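Lipoteichoic acid primase (PDB 4UOP) is a lipoteichoic acid primase of Listeria monocytogenes whose extracellular catalytic domain belongs to the sulfatase family and holds a magnesium ion. Local coordinates at residues G88-E92 / T93-N97; D228-K231 / D232-E235; D291-P294 / E295-K299; E409-S412 / D413-K416. All coordinates share one frame; numbering follows the deposited sequence.

Overall arrangement
The four contacts follow one another along the chain; each turns within a single continuous run, so none nests in or crosses another. Contact 1 comes first, at the turn from helix 84-89 into strand 94-100 of the large mixed sheet. Contact 2 closes a turn in the loop between strand 214-219 and helix 246-271. Contact 3 closes a turn in the loop between strand 277-283 and helix 312-315; its Q292 meets P230 and K231, residues of contact 2, in the second subunit. Contact 4 starts helix 412-433 after the small antiparallel sheet, its centre about 49 Å from that of contact 2, on the opposite side of the chain's centre.

Contact 1: residues G88-E92 / T93-N97; sequences GLQNE and TMYSN
A chi1 of 60° turns the T93 hydroxyl back toward L89, and a chi1 in the same range on Y95 sets its ring so that Q90 lies over one face. The T93 OG1 donates to L89 O at 2.7 Å from above the carbonyl plane. The backbone N of E92 binds the same L89 O at 3.0 Å from the opposite face, so two donors grip one carbonyl where helix 84-89 gives way to the turn. The T93 methyl CG2 meanwhile lies 4.0 Å from L89 CB. Q90 CG sits 3.9 Å from the centroid of the Y95 ring and only 5° off its normal, a CH-pi contact. The extended Q90 chain carries its amide on across the same ring face, the two planes 18° apart and stacked, and Q90 OE1 is hydrogen-bonded to R70 and N74. The Y95 backbone pairs with G330 and I332, so the residue carrying the ring is a strand residue paired in the sheet. The chemistry implies a helix-to-strand turn in which the L89 carbonyl is satisfied locally and the glutamine is fixed both by polar bonds and by an aromatic face.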
# COMPACT_ATOMS: atom_id res chain seq x y z
N GLY B 88 -12.88 33.29 5.23
CA GLY B 88 -12.74 34.39 6.18
C GLY B 88 -11.39 34.40 6.88
O GLY B 88 -10.85 35.47 7.17
N LEU B 89 -10.82 33.23 7.15
CA LEU B 89 -9.50 33.15 7.80
C LEU B 89 -8.35 33.69 6.95
O LEU B 89 -7.31 34.05 7.50
CB LEU B 89 -9.16 31.71 8.18
CG LEU B 89 -9.91 31.10 9.35
CD1 LEU B 89 -9.57 29.62 9.42
CD2 LEU B 89 -9.57 31.80 10.65
N GLN B 90 -8.52 33.72 5.64
CA GLN B 90 -7.46 34.21 4.74
C GLN B 90 -6.97 35.61 5.08
O GLN B 90 -5.79 35.90 4.92
CB GLN B 90 -7.90 34.14 3.28
CG GLN B 90 -7.96 32.72 2.75
CD GLN B 90 -8.28 32.59 1.27
OE1 GLN B 90 -8.64 31.51 0.81
NE2 GLN B 90 -8.12 33.67 0.52
N ASN B 91 -7.87 36.47 5.56
CA ASN B 91 -7.51 37.84 5.96
C ASN B 91 -6.75 37.94 7.26
O ASN B 91 -6.15 38.98 7.53
CB ASN B 91 -8.76 38.72 6.08
CG ASN B 91 -9.35 39.08 4.73
OD1 ASN B 91 -8.63 39.15 3.73
ND2 ASN B 91 -10.66 39.30 4.70
N GLU B 92 -6.80 36.91 8.09
CA GLU B 92 -6.20 37.00 9.43
C GLU B 92 -5.23 35.87 9.77
O GLU B 92 -4.86 35.72 10.93
CB GLU B 92 -7.31 37.08 10.49
CG GLU B 92 -8.24 35.88 10.54
CD GLU B 92 -9.28 35.99 11.65
OE1 GLU B 92 -8.93 35.91 12.84
OE2 GLU B 92 -10.48 36.13 11.33
N THR B 93 -4.79 35.11 8.77
CA THR B 93 -3.83 34.03 9.01
C THR B 93 -2.72 34.04 7.97
O THR B 93 -2.79 34.75 6.97
CB THR B 93 -4.52 32.65 8.90
OG1 THR B 93 -5.07 32.50 7.60
CG2 THR B 93 -5.60 32.51 9.92
N MET B 94 -1.70 33.25 8.23
CA MET B 94 -0.79 32.83 7.18
C MET B 94 -1.39 31.54 6.60
O MET B 94 -1.70 30.60 7.35
CB MET B 94 0.60 32.60 7.72
CG MET B 94 1.32 33.89 8.14
SD MET B 94 2.89 33.49 8.91
CE MET B 94 3.51 35.13 9.30
N TYR B 95 -1.56 31.50 5.30
CA TYR B 95 -2.18 30.35 4.66
C TYR B 95 -1.42 30.01 3.39
O TYR B 95 -0.66 30.83 2.87
CB TYR B 95 -3.66 30.62 4.38
CG TYR B 95 -3.91 31.66 3.32
CD1 TYR B 95 -3.91 33.01 3.63
CD2 TYR B 95 -4.08 31.28 1.99
CE1 TYR B 95 -4.12 33.97 2.65
CE2 TYR B 95 -4.28 32.22 1.00
CZ TYR B 95 -4.30 33.56 1.33
OH TYR B 95 -4.50 34.46 0.32
N SER B 96 -1.63 28.79 2.91
CA SER B 96 -0.92 28.31 1.73
C SER B 96 -1.85 27.77 0.67
O SER B 96 -2.78 27.03 0.97
CB SER B 96 0.04 27.21 2.10
OG SER B 96 0.64 26.67 0.95
N ASN B 97 -1.56 28.14 -0.57
CA ASN B 97 -2.22 27.56 -1.75
C ASN B 97 -1.38 26.49 -2.42
O ASN B 97 -1.73 26.01 -3.50
CB ASN B 97 -2.56 28.66 -2.76
CG ASN B 97 -3.56 29.64 -2.23
OD1 ASN B 97 -4.47 29.27 -1.48
ND2 ASN B 97 -3.40 30.91 -2.58

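Contact 2: residues D228-K231 / D232-E235; sequences DIPK and DKQE
I229 and Q234 meet through a side-chain-to-backbone hydrogen bond: Q234 NE2 donates to I229 O at 2.8 Å, with an N-H...O angle of 166°. The acceptor lies in the plane of the Q234 amide, while the donor is tilted 28° from the I229 carbonyl plane. With chi1 at -65° the Q234 chain leaves opposite its own carbonyl carbon and then runs extended, which carries the amide back across the turn. Backbone bonds form the second group. K233 N reaches P230 O at 2.9 Å, and Q234 N reaches K231 O at 3.2 Å, both spanning three residues. Apolar packing is the third. The methyl CG2 of I229 touches K233 CB at 3.6 Å, the two side chains crossing at about a right angle, and also lies 3.9 Å from Q234 CG. Beyond the turn, I229 packs on I187 and on A253, so the buried I229 side chain joins this surface loop to strand 186-187 and helix 246-271. Successive bonds from residue i+3 to i are the signature of a short 3-10 turn, here in the loop joining strand 214-219 to helix 246-271.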
# COMPACT_ATOMS: atom_id res chain seq x y z
N ASP B 228 -22.30 11.47 3.97
CA ASP B 228 -23.73 11.41 4.34
C ASP B 228 -24.03 12.37 5.47
O ASP B 228 -23.62 12.14 6.60
CB ASP B 228 -24.11 9.98 4.75
CG ASP B 228 -25.58 9.84 5.09
OD1 ASP B 228 -26.41 10.62 4.57
OD2 ASP B 228 -25.92 8.93 5.88
N ILE B 229 -24.72 13.46 5.15
CA ILE B 229 -25.13 14.45 6.12
C ILE B 229 -26.66 14.39 6.31
O ILE B 229 -27.38 14.33 5.32
CB ILE B 229 -24.75 15.85 5.61
CG1 ILE B 229 -23.22 15.97 5.44
CG2 ILE B 229 -25.29 16.94 6.51
CD1 ILE B 229 -22.42 15.82 6.72
N PRO B 230 -27.14 14.39 7.56
CA PRO B 230 -28.60 14.36 7.75
C PRO B 230 -29.28 15.50 7.00
O PRO B 230 -28.71 16.58 6.88
CB PRO B 230 -28.76 14.55 9.26
CG PRO B 230 -27.52 13.95 9.83
CD PRO B 230 -26.42 14.21 8.83
N LYS B 231 -30.48 15.24 6.49
CA LYS B 231 -31.16 16.21 5.64
C LYS B 231 -31.32 17.58 6.28
O LYS B 231 -31.16 18.60 5.60
CB LYS B 231 -32.53 15.66 5.20
CG LYS B 231 -32.41 14.79 3.96
CD LYS B 231 -33.74 14.18 3.53
CE LYS B 231 -33.81 14.04 2.01
NZ LYS B 231 -32.59 13.46 1.40
N ASP B 232 -31.62 17.63 7.57
CA ASP B 232 -31.84 18.90 8.25
C ASP B 232 -30.54 19.70 8.45
O ASP B 232 -30.59 20.87 8.80
CB ASP B 232 -32.55 18.71 9.60
CG ASP B 232 -31.67 18.03 10.65
OD1 ASP B 232 -31.29 16.85 10.45
OD2 ASP B 232 -31.39 18.67 11.70
N LYS B 233 -29.40 19.05 8.22
CA LYS B 233 -28.08 19.70 8.35
C LYS B 233 -27.48 20.10 6.98
O LYS B 233 -26.39 20.68 6.94
CB LYS B 233 -27.11 18.77 9.07
CG LYS B 233 -27.53 18.38 10.49
CD LYS B 233 -27.44 19.55 11.46
CE LYS B 233 -27.89 19.18 12.88
NZ LYS B 233 -27.26 17.92 13.36
N GLN B 234 -28.17 19.78 5.89
CA GLN B 234 -27.73 20.17 4.54
C GLN B 234 -28.20 21.58 4.23
O GLN B 234 -29.40 21.86 4.18
CB GLN B 234 -28.27 19.20 3.50
CG GLN B 234 -27.71 17.80 3.64
CD GLN B 234 -28.27 16.84 2.61
OE1 GLN B 234 -28.70 17.25 1.53
NE2 GLN B 234 -28.27 15.56 2.93
N GLU B 235 -27.25 22.49 4.04
CA GLU B 235 -27.58 23.90 3.89
C GLU B 235 -27.33 24.47 2.50
O GLU B 235 -27.67 25.62 2.24
CB GLU B 235 -26.83 24.72 4.94
CG GLU B 235 -27.35 24.51 6.35
CD GLU B 235 -26.64 25.37 7.38
OE1 GLU B 235 -25.83 26.24 7.01
OE2 GLU B 235 -26.91 25.15 8.59

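Contact 3: residues D291-P294 / E295-K299; sequences DQLP and EEQKK
K298 reaches back, fully extended, along the 291-294 segment from a turn with helical phi/psi but without regular helix bonding, in the surface loop that follows strand 277-283; P294 opens the turn. Its CB only launches the chain, which a chi1 of -73° points away from its own carbonyl. CG then lies between L293 CB at 4.0 Å and P294 O at 3.8 Å. Further out, CE passes 3.4 Å from L293 O. The tip, NZ, donates to D291 O at 3.2 Å, from above that carbonyl plane, and forms a salt bridge with E295 OE2, which it meets from above the carboxylate plane. One ammonium thus links a backbone oxygen before the turn to a carboxylate on its first residue. The backbone itself is held by Q297 N to P294 O at 2.9 Å, with a weak bond from K298 N to the same oxygen. Q297 lies side by side with P294, its carboxamide against CG and CD of P294, while its NE2 is bound to D241 O; L293 and Q297 both pack on L247 of helix 246-271. Nearby, Q292 OE1 accepts from K231 N of the second subunit. Q297 OE1 lies 3.5 Å both from P294 CD and from L293 CD2.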
# COMPACT_ATOMS: atom_id res chain seq x y z
N ASP B 291 -9.93 15.36 -12.20
CA ASP B 291 -9.85 15.05 -13.63
C ASP B 291 -10.80 13.91 -14.03
O ASP B 291 -11.10 13.76 -15.21
CB ASP B 291 -8.40 14.80 -14.10
CG ASP B 291 -7.76 13.59 -13.45
OD1 ASP B 291 -8.49 12.64 -13.05
OD2 ASP B 291 -6.49 13.60 -13.32
N GLN B 292 -11.29 13.15 -13.05
CA GLN B 292 -12.26 12.08 -13.27
C GLN B 292 -13.72 12.50 -13.07
O GLN B 292 -14.62 11.68 -13.19
CB GLN B 292 -11.98 10.89 -12.36
CG GLN B 292 -10.63 10.23 -12.64
CD GLN B 292 -10.54 8.79 -12.18
OE1 GLN B 292 -11.49 8.02 -12.29
NE2 GLN B 292 -9.35 8.39 -11.74
N LEU B 293 -13.96 13.77 -12.76
CA LEU B 293 -15.34 14.25 -12.60
C LEU B 293 -16.08 14.20 -13.93
O LEU B 293 -15.46 14.34 -14.99
CB LEU B 293 -15.38 15.69 -12.07
CG LEU B 293 -14.98 15.90 -10.61
CD1 LEU B 293 -14.76 17.38 -10.32
CD2 LEU B 293 -16.04 15.33 -9.68
N PRO B 294 -17.42 14.05 -13.88
CA PRO B 294 -18.19 14.31 -15.09
C PRO B 294 -17.89 15.70 -15.63
O PRO B 294 -17.70 16.65 -14.86
CB PRO B 294 -19.65 14.22 -14.63
CG PRO B 294 -19.61 13.38 -13.40
CD PRO B 294 -18.26 13.60 -12.76
N GLU B 295 -17.85 15.83 -16.96
CA GLU B 295 -17.44 17.08 -17.58
C GLU B 295 -18.19 18.30 -17.06
O GLU B 295 -17.58 19.35 -16.85
CB GLU B 295 -17.55 16.99 -19.12
CG GLU B 295 -16.34 16.35 -19.77
CD GLU B 295 -15.06 17.15 -19.54
OE1 GLU B 295 -15.13 18.40 -19.44
OE2 GLU B 295 -13.98 16.53 -19.48
N GLU B 296 -19.49 18.17 -16.85
CA GLU B 296 -20.27 19.33 -16.43
C GLU B 296 -20.06 19.70 -14.95
O GLU B 296 -20.44 20.80 -14.54
CB GLU B 296 -21.76 19.17 -16.75
CG GLU B 296 -22.57 18.32 -15.78
CD GLU B 296 -22.37 16.83 -15.96
OE1 GLU B 296 -21.65 16.42 -16.89
OE2 GLU B 296 -22.97 16.07 -15.18
N GLN B 297 -19.46 18.80 -14.16
CA GLN B 297 -19.10 19.11 -12.77
C GLN B 297 -17.74 19.78 -12.66
O GLN B 297 -17.45 20.41 -11.64
CB GLN B 297 -19.10 17.84 -11.91
CG GLN B 297 -20.48 17.27 -11.67
CD GLN B 297 -20.49 16.19 -10.62
OE1 GLN B 297 -19.45 15.65 -10.24
NE2 GLN B 297 -21.67 15.89 -10.12
N LYS B 298 -16.92 19.69 -13.70
CA LYS B 298 -15.57 20.28 -13.63
C LYS B 298 -15.59 21.80 -13.45
O LYS B 298 -14.66 22.35 -12.86
CB LYS B 298 -14.74 19.88 -14.85
CG LYS B 298 -14.30 18.43 -14.80
CD LYS B 298 -13.35 18.08 -15.92
CE LYS B 298 -13.12 16.58 -15.96
NZ LYS B 298 -12.12 16.20 -16.99
N LYS B 299 -16.65 22.48 -13.88
CA LYS B 299 -16.75 23.93 -13.66
C LYS B 299 -16.80 24.36 -12.18
O LYS B 299 -16.65 25.55 -11.87
CB LYS B 299 -17.95 24.52 -14.38
CG LYS B 299 -19.29 24.13 -13.78
CD LYS B 299 -20.43 24.92 -14.42
CE LYS B 299 -21.78 24.42 -13.95
NZ LYS B 299 -22.12 23.08 -14.51

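Contact 4: residues E409-S412 / D413-K416; sequences ELSS and DVKK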
# COMPACT_ATOMS: atom_id res chain seq x y z
N GLU B 409 12.79 20.93 -18.59
CA GLU B 409 13.92 20.08 -18.91
C GLU B 409 14.54 19.49 -17.65
O GLU B 409 14.62 20.15 -16.61
CB GLU B 409 14.98 20.89 -19.69
CG GLU B 409 16.24 20.13 -20.06
CD GLU B 409 16.06 19.15 -21.21
OE1 GLU B 409 14.91 18.72 -21.48
OE2 GLU B 409 17.08 18.82 -21.86
N LEU B 410 14.99 18.24 -17.76
CA LEU B 410 15.56 17.54 -16.62
C LEU B 410 17.00 17.98 -16.37
O LEU B 410 17.95 17.29 -16.71
CB LEU B 410 15.49 16.03 -16.83
CG LEU B 410 14.11 15.46 -17.18
CD1 LEU B 410 14.18 13.94 -17.20
CD2 LEU B 410 13.04 15.94 -16.21
N SER B 411 17.13 19.14 -15.74
CA SER B 411 18.42 19.73 -15.40
C SER B 411 19.05 19.09 -14.17
O SER B 411 18.48 18.18 -13.55
CB SER B 411 18.25 21.23 -15.17
OG SER B 411 17.54 21.46 -13.96
N SER B 412 20.24 19.58 -13.82
CA SER B 412 21.01 19.10 -12.67
C SER B 412 20.27 19.27 -11.35
O SER B 412 20.30 18.37 -10.51
CB SER B 412 22.36 19.84 -12.61
OG SER B 412 23.02 19.58 -11.39
N ASP B 413 19.63 20.41 -11.15
CA ASP B 413 18.83 20.65 -9.94
C ASP B 413 17.63 19.71 -9.85
O ASP B 413 17.25 19.31 -8.76
CB ASP B 413 18.38 22.11 -9.86
CG ASP B 413 19.43 23.03 -9.22
OD1 ASP B 413 20.50 22.54 -8.79
OD2 ASP B 413 19.19 24.25 -9.16
N VAL B 414 17.03 19.36 -10.99
CA VAL B 414 15.90 18.43 -11.00
C VAL B 414 16.40 17.05 -10.56
O VAL B 414 15.73 16.34 -9.82
CB VAL B 414 15.22 18.36 -12.38
CG1 VAL B 414 14.12 17.31 -12.41
CG2 VAL B 414 14.66 19.72 -12.77
N LYS B 415 17.60 16.70 -11.03
CA LYS B 415 18.23 15.44 -10.68
C LYS B 415 18.62 15.39 -9.21
O LYS B 415 18.44 14.36 -8.55
CB LYS B 415 19.48 15.24 -11.57
CG LYS B 415 20.30 14.00 -11.28
CD LYS B 415 19.47 12.73 -11.32
CE LYS B 415 20.30 11.52 -11.74
NZ LYS B 415 21.54 11.37 -10.93
N LYS B 416 19.17 16.48 -8.69
CA LYS B 416 19.56 16.52 -7.28
C LYS B 416 18.37 16.30 -6.34
O LYS B 416 18.50 15.59 -5.35
CB LYS B 416 20.26 17.84 -6.95
CG LYS B 416 21.72 17.82 -7.34
CD LYS B 416 22.34 19.21 -7.32
CE LYS B 416 23.73 19.20 -7.94
NZ LYS B 416 24.33 20.56 -7.94
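S411 occupies the N-cap position of helix 412-433, and the contact is the first turn of that helix. The donors and acceptors are settled mainly through the backbone. S411 O accepts from K415 N at 3.1 Å, with an N-H...O angle of 153°, and S412 O accepts from K416 N at 2.9 Å, at 154°; both are regular i to i+4 helix bonds. Ahead of the helix, S411 N is bound to E409 O at 2.8 Å, closing an inverse gamma turn centred on L410. A chi1 of 71° tucks the S411 hydroxyl in over its own backbone, where OG lies 3.7 Å from D413 N and 3.6 Å from the methyl CG2 of V414. Further on, V414 O is taken by Y382 OH, and K415 NZ is paired with D419 one turn along the helix. Apolar contact joins the gamma turn to the helix: L410 CD2 meets V414 CG1 at 4.2 Å, and both side chains pack on Y389 of strand 387-390 and on F395, seating the helix start against the five-stranded antiparallel sheet. The extended chain of K416 runs back along S412, CG close to S412 O and CE 3.5 Å from S412 OG.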